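Side-chain contacts in glycosyltransferase Gtf1 (Streptococcus pneumoniae, PDB 4PQG), which belongs to the GT-B glycosyltransferases, adds an extended beta-sheet domain to that fold, and is modelled with uridine-5'-diphosphate and 2-acetamido-2-deoxy-beta-D-glucopyranose: residues Met50-Asn55 with Lys147-Tyr152; Val70-Asn75 with Arg172-Glu177; Leu245-His250 with Asp271-Asn276; Asp262-Asn267 with Gln295-Lys300. All blocks are in the same frame, centred on the assembly; numbering follows the deposited sequence.

Contact 1: Met50-Asn55 with Lys147-Tyr152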
# COMPACT_ATOMS: atom_id res chain seq x y z
N MET A 50 -7.73 -6.64 10.29
CA MET A 50 -7.06 -7.26 11.42
C MET A 50 -5.59 -7.53 11.03
O MET A 50 -5.32 -8.29 10.09
CB MET A 50 -7.81 -8.56 11.81
CG MET A 50 -7.11 -9.39 12.89
SD MET A 50 -7.11 -8.49 14.47
CE MET A 50 -8.86 -8.47 14.87
N ILE A 51 -4.66 -6.87 11.72
CA ILE A 51 -3.22 -6.99 11.45
C ILE A 51 -2.55 -7.44 12.75
O ILE A 51 -2.46 -6.64 13.70
CB ILE A 51 -2.59 -5.61 11.07
CG1 ILE A 51 -3.36 -4.90 9.95
CG2 ILE A 51 -1.10 -5.74 10.77
CD1 ILE A 51 -3.33 -5.60 8.61
N LEU A 52 -2.07 -8.68 12.77
CA LEU A 52 -1.49 -9.28 13.97
C LEU A 52 -0.12 -9.91 13.68
O LEU A 52 0.69 -10.06 14.60
CB LEU A 52 -2.44 -10.33 14.57
CG LEU A 52 -3.69 -9.75 15.27
CD1 LEU A 52 -4.63 -10.85 15.75
CD2 LEU A 52 -3.32 -8.83 16.43
N ALA A 53 0.13 -10.24 12.42
CA ALA A 53 1.40 -10.86 12.02
C ALA A 53 2.57 -9.93 12.32
O ALA A 53 3.69 -10.37 12.61
CB ALA A 53 1.36 -11.22 10.54
N ASP A 54 2.28 -8.63 12.24
CA ASP A 54 3.21 -7.58 12.63
C ASP A 54 2.53 -6.61 13.57
O ASP A 54 1.31 -6.48 13.54
CB ASP A 54 3.61 -6.78 11.39
CG ASP A 54 4.49 -7.57 10.46
OD1 ASP A 54 5.66 -7.79 10.82
OD2 ASP A 54 4.00 -7.99 9.40
N ASN A 55 3.32 -5.92 14.38
CA ASN A 55 2.85 -4.73 15.08
C ASN A 55 2.55 -3.66 14.01
O ASN A 55 3.43 -3.27 13.27
CB ASN A 55 3.93 -4.22 16.05
CG ASN A 55 3.50 -2.99 16.83
OD1 ASN A 55 2.55 -2.30 16.47
ND2 ASN A 55 4.22 -2.71 17.93
N LYS A 147 -2.31 -17.15 21.96
CA LYS A 147 -1.32 -16.26 21.37
C LYS A 147 -1.49 -14.86 21.92
O LYS A 147 -2.60 -14.31 21.89
CB LYS A 147 -1.45 -16.19 19.85
CG LYS A 147 -1.06 -17.44 19.09
CD LYS A 147 -0.91 -17.14 17.60
CE LYS A 147 -0.96 -18.42 16.78
NZ LYS A 147 -0.95 -18.18 15.30
N ASP A 148 -0.39 -14.28 22.39
CA ASP A 148 -0.40 -12.91 22.87
C ASP A 148 0.39 -12.04 21.90
O ASP A 148 1.36 -12.52 21.31
CB ASP A 148 0.25 -12.81 24.25
CG ASP A 148 -0.60 -13.40 25.37
OD1 ASP A 148 -1.79 -13.71 25.17
OD2 ASP A 148 -0.05 -13.52 26.47
N TYR A 149 -0.03 -10.78 21.76
CA TYR A 149 0.56 -9.81 20.86
C TYR A 149 0.97 -8.55 21.64
O TYR A 149 0.18 -8.05 22.42
CB TYR A 149 -0.45 -9.45 19.77
CG TYR A 149 -0.79 -10.65 18.91
CD1 TYR A 149 -0.03 -10.95 17.77
CD2 TYR A 149 -1.83 -11.53 19.26
CE1 TYR A 149 -0.31 -12.09 17.01
CE2 TYR A 149 -2.11 -12.65 18.49
CZ TYR A 149 -1.34 -12.92 17.37
OH TYR A 149 -1.63 -14.01 16.59
N PHE A 150 2.19 -8.05 21.40
CA PHE A 150 2.82 -7.03 22.26
C PHE A 150 3.31 -5.78 21.52
O PHE A 150 3.86 -5.87 20.41
CB PHE A 150 4.02 -7.62 23.02
CG PHE A 150 3.72 -8.89 23.77
CD1 PHE A 150 3.14 -8.86 25.04
CD2 PHE A 150 4.03 -10.13 23.22
CE1 PHE A 150 2.86 -10.03 25.74
CE2 PHE A 150 3.75 -11.30 23.90
CZ PHE A 150 3.17 -11.26 25.16
N SER A 151 3.11 -4.61 22.15
CA SER A 151 3.77 -3.35 21.75
C SER A 151 4.63 -2.96 22.95
O SER A 151 5.67 -3.59 23.16
CB SER A 151 2.77 -2.25 21.36
OG SER A 151 1.78 -2.04 22.37
N TYR A 152 4.20 -2.00 23.77
CA TYR A 152 4.86 -1.77 25.07
C TYR A 152 4.22 -2.62 26.18
O TYR A 152 4.76 -2.71 27.29
CB TYR A 152 4.89 -0.29 25.45
CG TYR A 152 3.53 0.41 25.51
CD1 TYR A 152 2.82 0.55 26.71
CD2 TYR A 152 2.97 0.97 24.36
CE1 TYR A 152 1.59 1.21 26.75
CE2 TYR A 152 1.75 1.64 24.39
CZ TYR A 152 1.06 1.76 25.59
OH TYR A 152 -0.15 2.42 25.57

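Contact 2: Val70-Asn75 with Arg172-Glu177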
# COMPACT_ATOMS: atom_id res chain seq x y z
N VAL A 70 -1.83 7.68 13.15
CA VAL A 70 -2.29 6.32 12.87
C VAL A 70 -3.44 5.88 13.77
O VAL A 70 -3.34 5.97 14.99
CB VAL A 70 -1.13 5.30 12.97
CG1 VAL A 70 -1.63 3.87 12.82
CG2 VAL A 70 -0.08 5.62 11.90
N ILE A 71 -4.53 5.42 13.15
CA ILE A 71 -5.62 4.73 13.87
C ILE A 71 -5.77 3.30 13.33
O ILE A 71 -5.88 3.10 12.11
CB ILE A 71 -6.97 5.47 13.75
CG1 ILE A 71 -6.91 6.78 14.56
CG2 ILE A 71 -8.10 4.59 14.29
CD1 ILE A 71 -8.11 7.70 14.39
N TRP A 72 -5.74 2.33 14.23
CA TRP A 72 -6.05 0.95 13.89
C TRP A 72 -7.37 0.65 14.51
O TRP A 72 -7.56 0.86 15.71
CB TRP A 72 -4.96 -0.01 14.38
CG TRP A 72 -5.24 -1.47 14.07
CD1 TRP A 72 -5.86 -2.01 12.94
CD2 TRP A 72 -4.94 -2.63 14.92
NE1 TRP A 72 -5.95 -3.38 13.03
CE2 TRP A 72 -5.41 -3.81 14.19
CE3 TRP A 72 -4.35 -2.80 16.16
CZ2 TRP A 72 -5.28 -5.09 14.70
CZ3 TRP A 72 -4.21 -4.10 16.66
CH2 TRP A 72 -4.69 -5.22 15.95
N LEU A 73 -8.33 0.24 13.68
CA LEU A 73 -9.70 -0.02 14.13
C LEU A 73 -9.79 -0.77 15.48
O LEU A 73 -10.51 -0.34 16.40
CB LEU A 73 -10.48 -0.77 13.04
CG LEU A 73 -11.84 -1.41 13.39
CD1 LEU A 73 -12.89 -0.35 13.69
CD2 LEU A 73 -12.32 -2.33 12.27
N TYR A 74 -9.06 -1.88 15.60
CA TYR A 74 -9.24 -2.78 16.76
C TYR A 74 -8.62 -2.22 18.05
O TYR A 74 -9.07 -2.52 19.15
CB TYR A 74 -8.71 -4.18 16.41
CG TYR A 74 -9.51 -4.82 15.29
CD1 TYR A 74 -10.65 -5.57 15.57
CD2 TYR A 74 -9.13 -4.65 13.94
CE1 TYR A 74 -11.40 -6.15 14.56
CE2 TYR A 74 -9.87 -5.22 12.91
CZ TYR A 74 -11.01 -5.95 13.23
OH TYR A 74 -11.78 -6.50 12.26
N ASN A 75 -7.59 -1.41 17.89
CA ASN A 75 -6.88 -0.74 19.00
C ASN A 75 -7.63 0.49 19.54
O ASN A 75 -7.47 0.87 20.71
CB ASN A 75 -5.49 -0.31 18.48
CG ASN A 75 -4.76 0.61 19.44
OD1 ASN A 75 -4.66 1.81 19.19
ND2 ASN A 75 -4.29 0.06 20.55
N ARG A 172 -10.82 -13.69 20.28
CA ARG A 172 -9.77 -12.67 20.36
C ARG A 172 -10.19 -11.64 21.38
O ARG A 172 -11.32 -11.17 21.35
CB ARG A 172 -9.64 -11.94 19.03
CG ARG A 172 -9.01 -12.74 17.94
CD ARG A 172 -8.30 -11.79 17.00
NE ARG A 172 -7.74 -12.53 15.88
CZ ARG A 172 -8.33 -12.68 14.69
NH1 ARG A 172 -9.51 -12.14 14.43
NH2 ARG A 172 -7.70 -13.38 13.75
N THR A 173 -9.28 -11.27 22.28
CA THR A 173 -9.60 -10.27 23.30
C THR A 173 -8.60 -9.13 23.17
O THR A 173 -7.42 -9.37 22.98
CB THR A 173 -9.57 -10.87 24.73
OG1 THR A 173 -10.62 -11.82 24.88
CG2 THR A 173 -9.72 -9.79 25.81
N PHE A 174 -9.09 -7.89 23.27
CA PHE A 174 -8.24 -6.70 23.27
C PHE A 174 -8.22 -6.05 24.65
O PHE A 174 -9.26 -5.99 25.32
CB PHE A 174 -8.67 -5.71 22.16
CG PHE A 174 -8.28 -6.18 20.78
CD1 PHE A 174 -7.10 -5.72 20.18
CD2 PHE A 174 -9.05 -7.12 20.09
CE1 PHE A 174 -6.71 -6.18 18.93
CE2 PHE A 174 -8.67 -7.57 18.84
CZ PHE A 174 -7.49 -7.10 18.25
N TYR A 175 -7.04 -5.58 25.05
CA TYR A 175 -6.80 -5.08 26.40
C TYR A 175 -6.51 -3.59 26.48
O TYR A 175 -6.10 -2.95 25.47
CB TYR A 175 -5.61 -5.82 27.03
CG TYR A 175 -5.82 -7.30 27.11
CD1 TYR A 175 -6.49 -7.87 28.18
CD2 TYR A 175 -5.33 -8.14 26.10
CE1 TYR A 175 -6.71 -9.23 28.25
CE2 TYR A 175 -5.52 -9.51 26.15
CZ TYR A 175 -6.23 -10.05 27.23
OH TYR A 175 -6.44 -11.40 27.30
N ASN A 176 -6.74 -3.04 27.67
CA ASN A 176 -6.21 -1.74 28.05
C ASN A 176 -4.80 -1.87 28.64
O ASN A 176 -4.35 -2.99 28.92
CB ASN A 176 -7.14 -1.05 29.08
CG ASN A 176 -8.34 -0.39 28.43
OD1 ASN A 176 -8.34 -0.05 27.25
ND2 ASN A 176 -9.39 -0.21 29.22
N GLU A 177 -4.12 -0.74 28.84
CA GLU A 177 -2.78 -0.74 29.44
C GLU A 177 -2.65 -1.52 30.74
O GLU A 177 -1.65 -2.22 30.95
CB GLU A 177 -2.29 0.69 29.69
CG GLU A 177 -1.94 1.45 28.43
CD GLU A 177 -1.30 2.78 28.75
OE1 GLU A 177 -1.54 3.35 29.84
OE2 GLU A 177 -0.53 3.27 27.90

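Contact 3: Leu245-His250 with Asp271-Asn276. With NAG (2-acetamido-2-deoxy-beta-D-glucopyranose), chain D.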
# COMPACT_ATOMS: atom_id res chain seq x y z
N LEU A 245 -17.51 13.96 2.85
CA LEU A 245 -17.05 12.68 2.35
C LEU A 245 -16.38 12.85 0.99
O LEU A 245 -17.00 13.34 0.04
CB LEU A 245 -18.22 11.69 2.26
CG LEU A 245 -17.90 10.30 1.69
CD1 LEU A 245 -16.92 9.55 2.58
CD2 LEU A 245 -19.17 9.49 1.46
N ALA A 246 -15.12 12.44 0.90
CA ALA A 246 -14.41 12.40 -0.38
C ALA A 246 -14.02 10.95 -0.67
O ALA A 246 -13.71 10.19 0.26
CB ALA A 246 -13.17 13.29 -0.32
N VAL A 247 -14.07 10.57 -1.94
CA VAL A 247 -13.65 9.24 -2.40
C VAL A 247 -12.48 9.42 -3.36
O VAL A 247 -12.59 10.14 -4.37
CB VAL A 247 -14.79 8.46 -3.09
CG1 VAL A 247 -14.27 7.22 -3.83
CG2 VAL A 247 -15.88 8.10 -2.08
N VAL A 248 -11.35 8.80 -3.04
CA VAL A 248 -10.20 8.84 -3.93
C VAL A 248 -10.26 7.66 -4.89
O VAL A 248 -10.44 6.52 -4.46
CB VAL A 248 -8.87 8.83 -3.16
CG1 VAL A 248 -7.69 8.93 -4.10
CG2 VAL A 248 -8.83 9.99 -2.18
N VAL A 249 -10.14 7.97 -6.18
CA VAL A 249 -10.09 6.97 -7.25
C VAL A 249 -8.61 6.71 -7.53
O VAL A 249 -7.87 7.62 -7.91
CB VAL A 249 -10.81 7.47 -8.52
CG1 VAL A 249 -10.77 6.42 -9.62
CG2 VAL A 249 -12.24 7.88 -8.20
N HIS A 250 -8.15 5.48 -7.32
CA HIS A 250 -6.72 5.19 -7.43
C HIS A 250 -6.23 4.60 -8.73
O HIS A 250 -5.21 5.05 -9.29
CB HIS A 250 -6.27 4.32 -6.26
CG HIS A 250 -6.23 5.06 -4.96
ND1 HIS A 250 -5.22 5.88 -4.63
CD2 HIS A 250 -7.12 5.08 -3.90
CE1 HIS A 250 -5.45 6.40 -3.42
NE2 HIS A 250 -6.61 5.90 -2.96
N ASP A 271 -17.54 0.49 -7.64
CA ASP A 271 -18.92 0.29 -8.02
C ASP A 271 -19.88 0.85 -6.98
O ASP A 271 -20.89 1.50 -7.33
CB ASP A 271 -19.20 -1.20 -8.23
CG ASP A 271 -20.62 -1.45 -8.63
OD1 ASP A 271 -21.01 -1.01 -9.73
OD2 ASP A 271 -21.36 -2.07 -7.83
N TYR A 272 -19.59 0.57 -5.71
CA TYR A 272 -20.46 1.06 -4.64
C TYR A 272 -20.47 2.59 -4.58
O TYR A 272 -21.53 3.22 -4.54
CB TYR A 272 -20.06 0.48 -3.26
CG TYR A 272 -21.01 0.99 -2.19
CD1 TYR A 272 -22.25 0.39 -2.01
CD2 TYR A 272 -20.71 2.12 -1.43
CE1 TYR A 272 -23.15 0.86 -1.07
CE2 TYR A 272 -21.60 2.60 -0.48
CZ TYR A 272 -22.82 1.97 -0.32
OH TYR A 272 -23.72 2.41 0.60
N GLN A 273 -19.27 3.17 -4.56
CA GLN A 273 -19.14 4.62 -4.44
C GLN A 273 -19.77 5.38 -5.62
O GLN A 273 -20.37 6.44 -5.42
CB GLN A 273 -17.68 5.03 -4.25
CG GLN A 273 -16.96 4.35 -3.10
CD GLN A 273 -16.23 3.08 -3.54
OE1 GLN A 273 -16.84 2.11 -4.00
NE2 GLN A 273 -14.91 3.09 -3.41
N PHE A 274 -19.67 4.81 -6.82
CA PHE A 274 -20.18 5.44 -8.04
C PHE A 274 -21.71 5.30 -8.12
O PHE A 274 -22.41 6.25 -8.48
CB PHE A 274 -19.50 4.83 -9.30
CG PHE A 274 -18.03 5.18 -9.44
CD1 PHE A 274 -17.43 6.14 -8.62
CD2 PHE A 274 -17.26 4.58 -10.43
CE1 PHE A 274 -16.09 6.47 -8.77
CE2 PHE A 274 -15.92 4.91 -10.60
CZ PHE A 274 -15.33 5.86 -9.77
N THR A 275 -22.22 4.12 -7.74
CA THR A 275 -23.67 3.88 -7.63
C THR A 275 -24.32 4.91 -6.70
O THR A 275 -25.38 5.46 -7.00
CB THR A 275 -23.96 2.45 -7.12
OG1 THR A 275 -23.45 1.51 -8.08
CG2 THR A 275 -25.46 2.21 -6.93
N ASN A 276 -23.63 5.20 -5.60
CA ASN A 276 -24.14 6.11 -4.57
C ASN A 276 -23.39 7.44 -4.52
O ASN A 276 -23.12 7.98 -3.44
CB ASN A 276 -24.08 5.40 -3.21
CG ASN A 276 -24.95 4.16 -3.18
OD1 ASN A 276 -26.17 4.25 -3.11
ND2 ASN A 276 -24.32 2.98 -3.26
C1 NAG D . -2.53 2.48 -7.77
C2 NAG D . -2.53 2.59 -9.29
C3 NAG D . -1.35 3.57 -9.43
C4 NAG D . -1.51 4.80 -8.53
C5 NAG D . -1.87 4.39 -7.07
C6 NAG D . -1.97 5.54 -6.08
C7 NAG D . -2.66 0.98 -11.11
C8 NAG D . -2.16 -0.34 -11.61
N2 NAG D . -2.18 1.35 -9.94
O1 NAG D . -2.74 1.25 -7.13
O3 NAG D . -1.12 3.93 -10.78
O4 NAG D . -0.29 5.51 -8.53
O5 NAG D . -3.08 3.63 -7.17
O6 NAG D . -3.10 6.30 -6.45
O7 NAG D . -3.48 1.65 -11.77

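Contact 4: Asp262-Asn267 with Gln295-Lys300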
# COMPACT_ATOMS: atom_id res chain seq x y z
N ASP A 262 -24.49 1.68 -23.97
CA ASP A 262 -25.62 1.63 -23.04
C ASP A 262 -25.31 1.10 -21.64
O ASP A 262 -26.10 1.28 -20.71
CB ASP A 262 -26.76 0.83 -23.66
CG ASP A 262 -27.27 1.47 -24.94
OD1 ASP A 262 -27.46 2.71 -24.93
OD2 ASP A 262 -27.44 0.76 -25.94
N TYR A 263 -24.15 0.45 -21.49
CA TYR A 263 -23.78 -0.24 -20.28
C TYR A 263 -22.33 0.03 -19.90
O TYR A 263 -21.44 -0.03 -20.75
CB TYR A 263 -23.99 -1.75 -20.48
CG TYR A 263 -23.35 -2.64 -19.42
CD1 TYR A 263 -23.98 -2.86 -18.19
CD2 TYR A 263 -22.13 -3.27 -19.66
CE1 TYR A 263 -23.40 -3.68 -17.23
CE2 TYR A 263 -21.54 -4.09 -18.70
CZ TYR A 263 -22.17 -4.30 -17.49
OH TYR A 263 -21.59 -5.12 -16.54
N ILE A 264 -22.11 0.32 -18.63
CA ILE A 264 -20.75 0.45 -18.13
C ILE A 264 -20.50 -0.55 -16.99
O ILE A 264 -21.38 -0.78 -16.16
CB ILE A 264 -20.43 1.89 -17.67
CG1 ILE A 264 -18.94 2.01 -17.32
CG2 ILE A 264 -21.34 2.32 -16.52
CD1 ILE A 264 -18.38 3.41 -17.46
N LEU A 265 -19.31 -1.15 -16.98
CA LEU A 265 -18.88 -1.95 -15.86
C LEU A 265 -17.77 -1.19 -15.15
O LEU A 265 -16.70 -0.99 -15.72
CB LEU A 265 -18.41 -3.35 -16.31
CG LEU A 265 -17.67 -4.24 -15.28
CD1 LEU A 265 -18.60 -4.69 -14.14
CD2 LEU A 265 -17.06 -5.46 -15.96
N TRP A 266 -18.05 -0.75 -13.92
CA TRP A 266 -17.07 -0.09 -13.06
C TRP A 266 -16.07 -1.10 -12.55
O TRP A 266 -16.37 -2.28 -12.51
CB TRP A 266 -17.78 0.51 -11.84
CG TRP A 266 -18.85 1.54 -12.14
CD1 TRP A 266 -20.19 1.52 -11.75
CD2 TRP A 266 -18.70 2.80 -12.90
NE1 TRP A 266 -20.86 2.63 -12.21
CE2 TRP A 266 -20.02 3.44 -12.90
CE3 TRP A 266 -17.64 3.42 -13.57
CZ2 TRP A 266 -20.25 4.66 -13.53
CZ3 TRP A 266 -17.89 4.67 -14.18
CH2 TRP A 266 -19.16 5.26 -14.17
N ASN A 267 -14.88 -0.62 -12.16
CA ASN A 267 -13.94 -1.37 -11.32
C ASN A 267 -14.67 -1.74 -10.03
O ASN A 267 -15.35 -0.88 -9.43
CB ASN A 267 -12.75 -0.45 -11.01
CG ASN A 267 -11.63 -1.11 -10.18
OD1 ASN A 267 -11.87 -1.89 -9.27
ND2 ASN A 267 -10.39 -0.72 -10.48
N GLN A 295 -16.13 12.09 -15.48
CA GLN A 295 -17.24 13.05 -15.58
C GLN A 295 -18.22 12.66 -16.69
O GLN A 295 -19.43 12.55 -16.45
CB GLN A 295 -16.73 14.49 -15.75
CG GLN A 295 -17.80 15.52 -15.40
CD GLN A 295 -18.01 15.65 -13.91
OE1 GLN A 295 -17.12 16.11 -13.21
NE2 GLN A 295 -19.19 15.24 -13.41
N GLU A 296 -17.69 12.41 -17.88
CA GLU A 296 -18.48 11.95 -19.02
C GLU A 296 -19.28 10.70 -18.69
O GLU A 296 -20.45 10.58 -19.08
CB GLU A 296 -17.59 11.69 -20.24
CG GLU A 296 -16.92 12.93 -20.82
CD GLU A 296 -15.89 12.63 -21.91
OE1 GLU A 296 -15.52 11.45 -22.11
OE2 GLU A 296 -15.43 13.59 -22.58
N GLN A 297 -18.66 9.74 -18.00
CA GLN A 297 -19.35 8.48 -17.72
C GLN A 297 -20.48 8.66 -16.72
O GLN A 297 -21.52 8.03 -16.84
CB GLN A 297 -18.36 7.39 -17.30
CG GLN A 297 -17.51 6.90 -18.46
CD GLN A 297 -16.26 6.18 -18.01
OE1 GLN A 297 -15.78 6.36 -16.89
NE2 GLN A 297 -15.73 5.34 -18.88
N PHE A 298 -20.27 9.53 -15.73
CA PHE A 298 -21.34 9.86 -14.80
C PHE A 298 -22.56 10.42 -15.54
O PHE A 298 -23.71 10.01 -15.27
CB PHE A 298 -20.84 10.82 -13.70
CG PHE A 298 -20.30 10.10 -12.48
CD1 PHE A 298 -21.10 9.18 -11.79
CD2 PHE A 298 -19.01 10.31 -12.05
CE1 PHE A 298 -20.61 8.49 -10.69
CE2 PHE A 298 -18.52 9.65 -10.95
CZ PHE A 298 -19.32 8.73 -10.26
N ALA A 299 -22.30 11.30 -16.50
CA ALA A 299 -23.36 11.92 -17.30
C ALA A 299 -24.03 10.92 -18.23
O ALA A 299 -25.24 10.95 -18.40
CB ALA A 299 -22.81 13.10 -18.08
N LYS A 300 -23.24 10.02 -18.81
CA LYS A 300 -23.75 9.08 -19.81
C LYS A 300 -24.51 7.89 -19.19
O LYS A 300 -25.51 7.42 -19.74
CB LYS A 300 -22.60 8.58 -20.68
CG LYS A 300 -23.01 7.94 -21.99
CD LYS A 300 -21.89 7.07 -22.54
CE LYS A 300 -21.84 7.10 -24.05
NZ LYS A 300 -23.11 6.61 -24.65

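Contact 1: Met50-Asn55 with Lys147-Tyr152
L52 rests on the ring of Y149 where two domains meet: the loop between strand 42-47 and helix 56-63, in the domain of the seven-stranded parallel sheet, lies against strand 143-150 of the antiparallel, GtfA-type extended beta-sheet domain. It shows how an apolar side chain laid over an aromatic face can dock a loop on the sheet of another domain.

The main interaction is CH-pi. L52 CD2 stands 4.1 Å from the centroid of the Y149 ring and 15° off its normal, so the methyl sits over the face. L52 CB approaches the same ring near its hydroxyl end, 3.7 Å from Y149 CE1. The two side chains run at roughly a right angle, which lets CB and both methyls spread across the aromatic carbons. With its CG anti to the carbonyl carbon (chi1 -64°), Y149 turns its ring toward the loop, and its OH is held beyond the contact by E158 of the neighbouring strand. W72 and R172 also pack on L52.

Polar groups lie around this apolar centre without bonding across it. L52 O comes within 3.3 Å of Y149 CE1, but its hydrogen bond is to Q134 NE2. N55 is the N-cap of helix 56-63: its OD1 accepts from Q57 N, while ND2 donates to A83 O. CG of N55 lies anti to the backbone N (chi1 -179°), which carries the amide toward the end of the strand. There it meets the chain by van der Waals contact, N55 ND2 lying 3.8 Å from S151 CB.

Contact 2: Val70-Asn75 with Arg172-Glu177
F174 points its ring into the angle between W72 and Y74, forming a three-ring aromatic cluster. W72 ends strand 70-72, the edge strand of the seven-stranded parallel sheet, and Y74 lies in the short helical turn that follows. F174 comes from strand 166-175 of the extended antiparallel sheet, so the cluster bridges the two domains.

Each partner meets a different side of F174. Toward W72 the phenylalanine presents its edge, in an offset edge-to-face pair: its ring and the six-membered ring of the indole have centroids 5.8 Å apart and planes at 71°. The nearest carbons are W72 CH2 and F174 CE1, at 3.7 Å. The indole reaches this far because its CG is anti to the backbone N (chi1 179°), and NE1 is secured by a hydrogen bond to D49 O.

Toward Y74 the geometry is different. The planes are inclined by only 23°, but the rings are strongly offset, leaving the methylene to do the touching: Y74 CB lies over the F174 face, 4.0 Å from the centroid, in a CH-pi contact. The phenol runs on from F174 to E192 and K205, which bind its OH. Y74 CB also sits 3.9 Å above the plane of the W72 ring, toward its rim, and Y74 CB comes closest to the phenylalanine at F174 CZ, 3.7 Å away.

Contact 3: Leu245-His250 with Asp271-Asn276
V247 packs on Q273 and V249 on F274, seating the short helix 271-275 against strand 244-248 in a beta-alpha-beta unit that strand 282-285 completes.

Both pairs meet through carbon atoms, with side chains crossing at about a right angle. Both methyls of V247 lie against the aliphatic part of the glutamine, CG1 and CG2 each 4.0 Å from Q273 CG. A bend at chi2 (92°) turns the amide off this line, and Q273 NE2 donates to Y269 O. Farther along, V249 CG2 meets the edge of the other side chain, 4.0 Å from F274 CZ; the same phenylalanine ring also packs against W266, F283 and F298.

No hydrogen bond crosses between the two segments. At the end of the helix, T275 OG1 is hydrogen-bonded to D271 O (2.7 Å), and N276 ND2 to Y272 O (3.1 Å). Each carbonyl also accepts from the backbone N of the same partner, the two donors arriving from opposite faces of its plane.

Beyond the strand, H250 ND1 makes a 2.8 Å hydrogen bond with O6 of 2-acetamido-2-deoxy-beta-D-glucopyranose. That bond is nearly straight (171°), with O6 in the imidazole plane, while H250 NE2 is bonded to D227 OD1. Polar partners at both nitrogens thus fix the ring's rotation, and segment 245-250 combines carbon packing on a helix with a directional bond to the sugar, which E412, G413, F414 and G415 also hold.

Contact 4: Asp262-Asn267 with Gln295-Lys300
I264 meets Q297 where the long loop from strand 244-248 to helix 271-275 lies along helix 288-301, in the domain of this GT-B fold built on the seven-stranded parallel sheet. An irregular segment is matched to a regular helix here mainly through one glutamine, Q297.

At I264 the delta methyl does the work. CG1 is anti to the backbone N (chi1 -173°), which extends the branch toward the helix and brings I264 CD1 to 3.5 Å from Q297 CD and 3.6 Å from Q297 NE2. The two side chains cross at about a right angle, the methyl bearing on the amide end of the extended glutamine. The other branch of I264 turns along its own loop instead, its CG2 sitting 3.9 Å above the plane of the W266 ring, toward the rim.

Two residues on, W266 runs antiparallel to the same glutamine, its ring plane and the amide plane 80° apart. Q297 OE1 comes to the edge of the indole, 3.8 Å from W266 CZ3, but its hydrogen bond is to H253 NE2, within the loop; the helix is thereby tied to the loop by a hydrogen bond beside the van der Waals contacts. W266 also lies near F298, the centroids of its six-membered ring and the phenylalanine 5.9 Å apart, with planes oblique at 39°. Closer to the helix backbone, W266 CH2 rests 3.9 Å from Q297 CB.

The four contacts form two touching pairs. Contacts 1 and 2, with centres about 10 Å apart, both join the domain of the seven-stranded parallel sheet to the extended antiparallel sheet; their segments alternate along the chain, and Y152 OH lies 2.5 Å from E177 OE2, a probable hydrogen bond. Contacts 3 and 4, centres about 13 Å apart, also interlace: F274 CD2 packs 3.4 Å from W266 CE3. Contacts 2 and 3 reach the same parallel sheet, yet their centres are about 28 Å apart. H250 of contact 3 bonds 2-acetamido-2-deoxy-beta-D-glucopyranose, and the side chain of V249 is about 12 Å from uridine-5'-diphosphate. Contacts 1 and 4 lie on opposite sides of the chain's centre.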